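PDB 5WZJ: pumilio homolog 23 from Arabidopsis thaliana, which binds a specific sequence of 18S rRNA through its superhelix of pumilio repeats and probably regulates translation and mRNA stability. Local coordinates for residues 387-391 with 392-396; 402-405 with 406-409. All coordinates share one frame; numbering follows the deposited sequence.

In the fold
Following the chain from the N terminus, helix 377-388 ends within contact 1, which spans its last two residues and the turn from Cys389 onward that leads toward helix 398-403. Contact 2 comes next, at residues 402-409, where helix 398-403 gives way to the short helix 405-410. The two contacts therefore follow in series, neither nested nor crossed, with centres about 14 Å apart. They also touch directly: the hydroxyl of Tyr408 probably hydrogen-bonds to the carbonyl O of Val388, and Phe409 packs against the backbone of Ala387. Together they tie the end of helix 377-388 to the two helices that follow it in this all-helical pumilio superhelix, contact 2 lying nearer the bound RNA.

Contact 1 of 2, residues 387-391 with 392-396; sequences AVCST and NESRI
Thr391 and Ser394 both carry their hydroxyl between the backbone N and the carbonyl carbon (chi1 63° and 69°), and these torsions fold the two side chains back onto the turn. Ser394 OG gives a hydrogen bond of 2.9 Å to Thr391 O, approaching 27° off the carbonyl plane. In return, Thr391 OG1 accepts the amide of Ser394, with OG1 3.2 Å from N; the same amide makes a weak bond to Thr391 O, as in an ST motif. Short hydroxyl side chains suit such a turn because each can reach backbone polar groups three residues away. Glu393, bent at chi2, lays its carboxylate across Thr391, OE2 coming 3.4 Å from CB.

Just after helix 377-388, the compact Cys389 fits against the backbone of Arg395, SG lying 3.7 Å from CA. A water donates to Cys389 O at 2.6 Å and accepts from Arg395 NH2 at 2.9 Å, meeting the guanidinium at its edge. The long arginine also reaches back to Glu382 in a salt bridge through NH1, pinning the loop to helix 377-388.

Cys389 also packs on Ile398 and Arg401 of helix 398-403, while Arg395 and Ile396 rest on helix 445-453.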
ATOM      1  N   ALA A 387     -27.502   1.387   8.479  1.00 24.74           N
ATOM      2  CA  ALA A 387     -27.328   1.719   7.071  1.00 27.04           C
ATOM      3  C   ALA A 387     -27.589   0.520   6.172  1.00 26.08           C
ATOM      4  O   ALA A 387     -27.992   0.691   5.015  1.00 28.79           O
ATOM      5  CB  ALA A 387     -25.916   2.250   6.821  1.00 23.10           C
ATOM      6  N   VAL A 388     -27.359  -0.690   6.670  1.00 21.84           N
ATOM      7  CA  VAL A 388     -27.426  -1.878   5.822  1.00 27.91           C
ATOM      8  C   VAL A 388     -28.754  -2.591   6.040  1.00 31.55           C
ATOM      9  O   VAL A 388     -29.289  -3.230   5.124  1.00 31.07           O
ATOM     10  CB  VAL A 388     -26.234  -2.813   6.101  1.00 28.22           C
ATOM     11  CG1 VAL A 388     -26.358  -4.102   5.311  1.00 27.95           C
ATOM     12  CG2 VAL A 388     -24.918  -2.103   5.762  1.00 26.18           C
ATOM     13  N   CYS A 389     -29.298  -2.472   7.251  1.00 25.07           N
ATOM     14  CA  CYS A 389     -30.519  -3.164   7.663  1.00 27.24           C
ATOM     15  C   CYS A 389     -31.525  -2.126   8.153  1.00 33.67           C
ATOM     16  O   CYS A 389     -31.474  -1.709   9.314  1.00 31.28           O
ATOM     17  CB  CYS A 389     -30.211  -4.184   8.751  1.00 26.87           C
ATOM     18  SG  CYS A 389     -28.962  -5.382   8.253  1.00 28.81           S
ATOM     19  N   SER A 390     -32.454  -1.736   7.275  1.00 38.93           N
ATOM     20  CA  SER A 390     -33.377  -0.646   7.584  1.00 44.57           C
ATOM     21  C   SER A 390     -34.485  -1.065   8.544  1.00 42.14           C
ATOM     22  O   SER A 390     -34.956  -0.236   9.329  1.00 44.82           O
ATOM     23  CB  SER A 390     -33.990  -0.100   6.295  1.00 46.09           C
ATOM     24  OG  SER A 390     -34.777  -1.098   5.669  1.00 51.54           O
ATOM     25  N   THR A 391     -34.929  -2.317   8.489  1.00 37.00           N
ATOM     26  CA  THR A 391     -35.953  -2.817   9.396  1.00 41.14           C
ATOM     27  C   THR A 391     -35.315  -3.623  10.521  1.00 44.00           C
ATOM     28  O   THR A 391     -34.189  -4.118  10.405  1.00 37.06           O
ATOM     29  CB  THR A 391     -36.972  -3.698   8.666  1.00 39.86           C
ATOM     30  OG1 THR A 391     -36.309  -4.859   8.139  1.00 40.73           O
ATOM     31  CG2 THR A 391     -37.660  -2.932   7.531  1.00 37.95           C
ATOM     32  N   ASN A 392     -36.065  -3.760  11.619  1.00 38.47           N
ATOM     33  CA  ASN A 392     -35.582  -4.558  12.737  1.00 42.98           C
ATOM     34  C   ASN A 392     -35.324  -5.995  12.314  1.00 42.25           C
ATOM     35  O   ASN A 392     -34.304  -6.584  12.686  1.00 39.30           O
ATOM     36  CB  ASN A 392     -36.583  -4.522  13.892  1.00 52.36           C
ATOM     37  CG  ASN A 392     -36.301  -3.402  14.871  1.00 65.72           C
ATOM     38  OD1 ASN A 392     -36.934  -2.348  14.823  1.00 73.42           O
ATOM     39  ND2 ASN A 392     -35.340  -3.623  15.764  1.00 68.97           N
ATOM     40  N   GLU A 393     -36.237  -6.570  11.526  1.00 41.37           N
ATOM     41  CA  GLU A 393     -36.118  -7.976  11.160  1.00 44.16           C
ATOM     42  C   GLU A 393     -34.929  -8.224  10.242  1.00 34.97           C
ATOM     43  O   GLU A 393     -34.336  -9.307  10.281  1.00 38.19           O
ATOM     44  CB  GLU A 393     -37.417  -8.463  10.507  1.00 54.11           C
ATOM     45  CG  GLU A 393     -37.874  -7.648   9.300  1.00 68.00           C
ATOM     46  CD  GLU A 393     -38.774  -6.465   9.666  1.00 81.08           C
ATOM     47  OE1 GLU A 393     -38.753  -6.014  10.836  1.00 79.24           O
ATOM     48  OE2 GLU A 393     -39.506  -5.986   8.772  1.00 86.82           O
ATOM     49  N   SER A 394     -34.553  -7.232   9.427  1.00 26.74           N
ATOM     50  CA  SER A 394     -33.434  -7.418   8.507  1.00 30.50           C
ATOM     51  C   SER A 394     -32.070  -7.400   9.201  1.00 30.99           C
ATOM     52  O   SER A 394     -31.069  -7.753   8.562  1.00 31.35           O
ATOM     53  CB  SER A 394     -33.481  -6.352   7.398  1.00 27.56           C
ATOM     54  OG  SER A 394     -33.190  -5.053   7.889  1.00 28.81           O
ATOM     55  N   ARG A 395     -32.005  -7.035  10.493  1.00 25.04           N
ATOM     56  CA  ARG A 395     -30.716  -6.906  11.180  1.00 27.48           C
ATOM     57  C   ARG A 395     -29.992  -8.241  11.336  1.00 32.58           C
ATOM     58  O   ARG A 395     -28.757  -8.260  11.429  1.00 32.75           O
ATOM     59  CB  ARG A 395     -30.907  -6.253  12.551  1.00 28.17           C
ATOM     60  CG  ARG A 395     -31.261  -4.773  12.467  1.00 28.87           C
ATOM     61  CD  ARG A 395     -31.727  -4.228  13.800  1.00 29.05           C
ATOM     62  NE  ARG A 395     -30.650  -4.113  14.778  1.00 28.35           N
ATOM     63  CZ  ARG A 395     -29.891  -3.028  14.922  1.00 35.34           C
ATOM     64  NH1 ARG A 395     -28.949  -2.996  15.859  1.00 29.14           N
ATOM     65  NH2 ARG A 395     -30.070  -1.972  14.120  1.00 29.78           N
ATOM     66  N   ILE A 396     -30.722  -9.364  11.367  1.00 26.54           N
ATOM     67  CA  ILE A 396     -30.072 -10.670  11.459  1.00 26.64           C
ATOM     68  C   ILE A 396     -29.202 -10.945  10.229  1.00 19.77           C
ATOM     69  O   ILE A 396     -28.308 -11.797  10.271  1.00 20.49           O
ATOM     70  CB  ILE A 396     -31.135 -11.782  11.663  1.00 26.14           C
ATOM     71  CG1 ILE A 396     -30.480 -13.124  12.014  1.00 27.31           C
ATOM     72  CG2 ILE A 396     -31.992 -11.925  10.425  1.00 26.89           C
ATOM     73  CD1 ILE A 396     -29.824 -13.160  13.384  1.00 27.64           C
TER
HETATM   74  O   HOH W   1     -31.846  -1.384  11.851  1.00 31.73           O

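Contact 2 of 2, residues 402-405 with 406-409; sequences LLFL and DYYF
Phe404 leaves the helical conformation (phi -121°, psi 49°) and takes the N-cap position of the next helix, its carbonyl O accepting Tyr408 N at 2.9 Å while Leu405 O accepts Phe409 N at 3.0 Å. The short Asp406, itself exposed in the first turn, turns its carboxylate back to the chain: OD1 takes a weak bond from Tyr407 N.

One turn of helix brings Phe404 and Tyr407 together, the two rings meeting obliquely with CD1 of Phe404 4.0 Å from CD1 of Tyr407. On another side of the helix Leu405 and Phe409 run side by side in the same direction. Leu405 has CG anti to its N (chi1 -160°), which brings one methyl, CD1, to the Phe409 ring, 3.5 Å from CE2. The ring edge also meets Leu405 O, with CD2 3.4 Å away. Tyr408 CD2 lies 3.6 Å above one face of the Phe409 ring, toward its rim. Replacing Phe409 with alanine would probably open a gap beside Leu405 CD1 and leave Tyr408 CD2 without the ring face beneath it.

Large apolar groups suit this junction because several helices converge on it. Phe404 stacks edge-to-face with Trp419, Leu402 and Leu403 pack on Leu433 of helix 427-436, and Leu405 and Phe409 both rest on Leu355 of helix 351-356.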
ATOM      1  N   LEU A 402     -22.960  -7.530   4.347  1.00 15.08           N
ATOM      2  CA  LEU A 402     -21.646  -6.896   4.283  1.00 17.72           C
ATOM      3  C   LEU A 402     -20.638  -7.768   3.545  1.00 17.28           C
ATOM      4  O   LEU A 402     -19.788  -7.250   2.812  1.00 23.64           O
ATOM      5  CB  LEU A 402     -21.137  -6.575   5.690  1.00 17.04           C
ATOM      6  CG  LEU A 402     -21.707  -5.303   6.325  1.00 21.52           C
ATOM      7  CD1 LEU A 402     -21.392  -5.266   7.804  1.00 18.29           C
ATOM      8  CD2 LEU A 402     -21.181  -4.051   5.634  1.00 20.73           C
ATOM      9  N   LEU A 403     -20.715  -9.092   3.723  1.00 16.73           N
ATOM     10  CA  LEU A 403     -19.863  -9.992   2.943  1.00 21.30           C
ATOM     11  C   LEU A 403     -20.044  -9.804   1.441  1.00 19.76           C
ATOM     12  O   LEU A 403     -19.084  -9.966   0.677  1.00 20.74           O
ATOM     13  CB  LEU A 403     -20.150 -11.448   3.313  1.00 19.79           C
ATOM     14  CG  LEU A 403     -19.763 -11.883   4.726  1.00 18.66           C
ATOM     15  CD1 LEU A 403     -20.350 -13.273   4.985  1.00 13.38           C
ATOM     16  CD2 LEU A 403     -18.224 -11.867   4.897  1.00 14.89           C
ATOM     17  N   PHE A 404     -21.260  -9.485   0.996  1.00 21.21           N
ATOM     18  CA  PHE A 404     -21.541  -9.309  -0.424  1.00 18.99           C
ATOM     19  C   PHE A 404     -22.070  -7.905  -0.671  1.00 20.50           C
ATOM     20  O   PHE A 404     -23.097  -7.737  -1.336  1.00 23.10           O
ATOM     21  CB  PHE A 404     -22.573 -10.326  -0.924  1.00 20.03           C
ATOM     22  CG  PHE A 404     -22.099 -11.749  -0.927  1.00 19.11           C
ATOM     23  CD1 PHE A 404     -21.149 -12.177  -1.838  1.00 18.05           C
ATOM     24  CD2 PHE A 404     -22.640 -12.670  -0.046  1.00 22.86           C
ATOM     25  CE1 PHE A 404     -20.725 -13.492  -1.856  1.00 23.14           C
ATOM     26  CE2 PHE A 404     -22.227 -13.986  -0.056  1.00 24.36           C
ATOM     27  CZ  PHE A 404     -21.267 -14.404  -0.965  1.00 21.85           C
ATOM     28  N   LEU A 405     -21.378  -6.901  -0.126  1.00 18.72           N
ATOM     29  CA  LEU A 405     -21.892  -5.531  -0.089  1.00 20.26           C
ATOM     30  C   LEU A 405     -22.346  -5.039  -1.465  1.00 27.39           C
ATOM     31  O   LEU A 405     -23.414  -4.421  -1.585  1.00 27.84           O
ATOM     32  CB  LEU A 405     -20.810  -4.619   0.498  1.00 24.40           C
ATOM     33  CG  LEU A 405     -21.078  -3.246   1.105  1.00 29.67           C
ATOM     34  CD1 LEU A 405     -22.216  -3.279   2.110  1.00 21.95           C
ATOM     35  CD2 LEU A 405     -19.800  -2.762   1.788  1.00 27.18           C
ATOM     36  N   ASP A 406     -21.567  -5.317  -2.522  1.00 24.02           N
ATOM     37  CA  ASP A 406     -21.938  -4.805  -3.847  1.00 27.84           C
ATOM     38  C   ASP A 406     -23.146  -5.542  -4.419  1.00 29.34           C
ATOM     39  O   ASP A 406     -23.999  -4.925  -5.066  1.00 30.60           O
ATOM     40  CB  ASP A 406     -20.751  -4.864  -4.823  1.00 25.44           C
ATOM     41  CG  ASP A 406     -20.113  -6.243  -4.909  1.00 33.68           C
ATOM     42  OD1 ASP A 406     -20.338  -7.069  -3.995  1.00 30.75           O
ATOM     43  OD2 ASP A 406     -19.367  -6.495  -5.889  1.00 33.21           O
ATOM     44  N   TYR A 407     -23.254  -6.854  -4.175  1.00 24.71           N
ATOM     45  CA  TYR A 407     -24.429  -7.585  -4.652  1.00 28.02           C
ATOM     46  C   TYR A 407     -25.693  -7.130  -3.936  1.00 31.61           C
ATOM     47  O   TYR A 407     -26.750  -6.984  -4.562  1.00 34.48           O
ATOM     48  CB  TYR A 407     -24.243  -9.094  -4.473  1.00 30.20           C
ATOM     49  CG  TYR A 407     -23.214  -9.700  -5.398  1.00 34.12           C
ATOM     50  CD1 TYR A 407     -21.878  -9.791  -5.018  1.00 34.48           C
ATOM     51  CD2 TYR A 407     -23.576 -10.190  -6.649  1.00 36.15           C
ATOM     52  CE1 TYR A 407     -20.930 -10.342  -5.860  1.00 33.49           C
ATOM     53  CE2 TYR A 407     -22.630 -10.743  -7.503  1.00 36.88           C
ATOM     54  CZ  TYR A 407     -21.310 -10.815  -7.104  1.00 38.53           C
ATOM     55  OH  TYR A 407     -20.359 -11.362  -7.942  1.00 37.67           O
ATOM     56  N   TYR A 408     -25.617  -6.911  -2.624  1.00 26.91           N
ATOM     57  CA  TYR A 408     -26.815  -6.495  -1.904  1.00 26.50           C
ATOM     58  C   TYR A 408     -27.253  -5.093  -2.322  1.00 32.96           C
ATOM     59  O   TYR A 408     -28.441  -4.851  -2.549  1.00 31.70           O
ATOM     60  CB  TYR A 408     -26.598  -6.555  -0.388  1.00 26.56           C
ATOM     61  CG  TYR A 408     -27.706  -5.855   0.344  1.00 24.18           C
ATOM     62  CD1 TYR A 408     -28.970  -6.424   0.430  1.00 26.68           C
ATOM     63  CD2 TYR A 408     -27.511  -4.595   0.902  1.00 30.84           C
ATOM     64  CE1 TYR A 408     -30.010  -5.769   1.076  1.00 27.03           C
ATOM     65  CE2 TYR A 408     -28.542  -3.930   1.552  1.00 32.09           C
ATOM     66  CZ  TYR A 408     -29.788  -4.521   1.638  1.00 33.68           C
ATOM     67  OH  TYR A 408     -30.813  -3.854   2.280  1.00 33.55           O
ATOM     68  N   PHE A 409     -26.320  -4.143  -2.406  1.00 31.78           N
ATOM     69  CA  PHE A 409     -26.754  -2.796  -2.755  1.00 32.13           C
ATOM     70  C   PHE A 409     -27.063  -2.659  -4.240  1.00 37.09           C
ATOM     71  O   PHE A 409     -27.791  -1.741  -4.624  1.00 39.62           O
ATOM     72  CB  PHE A 409     -25.719  -1.760  -2.314  1.00 23.74           C
ATOM     73  CG  PHE A 409     -25.849  -1.367  -0.865  1.00 29.07           C
ATOM     74  CD1 PHE A 409     -26.763  -0.400  -0.478  1.00 33.98           C
ATOM     75  CD2 PHE A 409     -25.074  -1.980   0.113  1.00 24.82           C
ATOM     76  CE1 PHE A 409     -26.901  -0.045   0.857  1.00 26.53           C
ATOM     77  CE2 PHE A 409     -25.204  -1.623   1.449  1.00 23.48           C
ATOM     78  CZ  PHE A 409     -26.126  -0.660   1.820  1.00 27.37           C
TER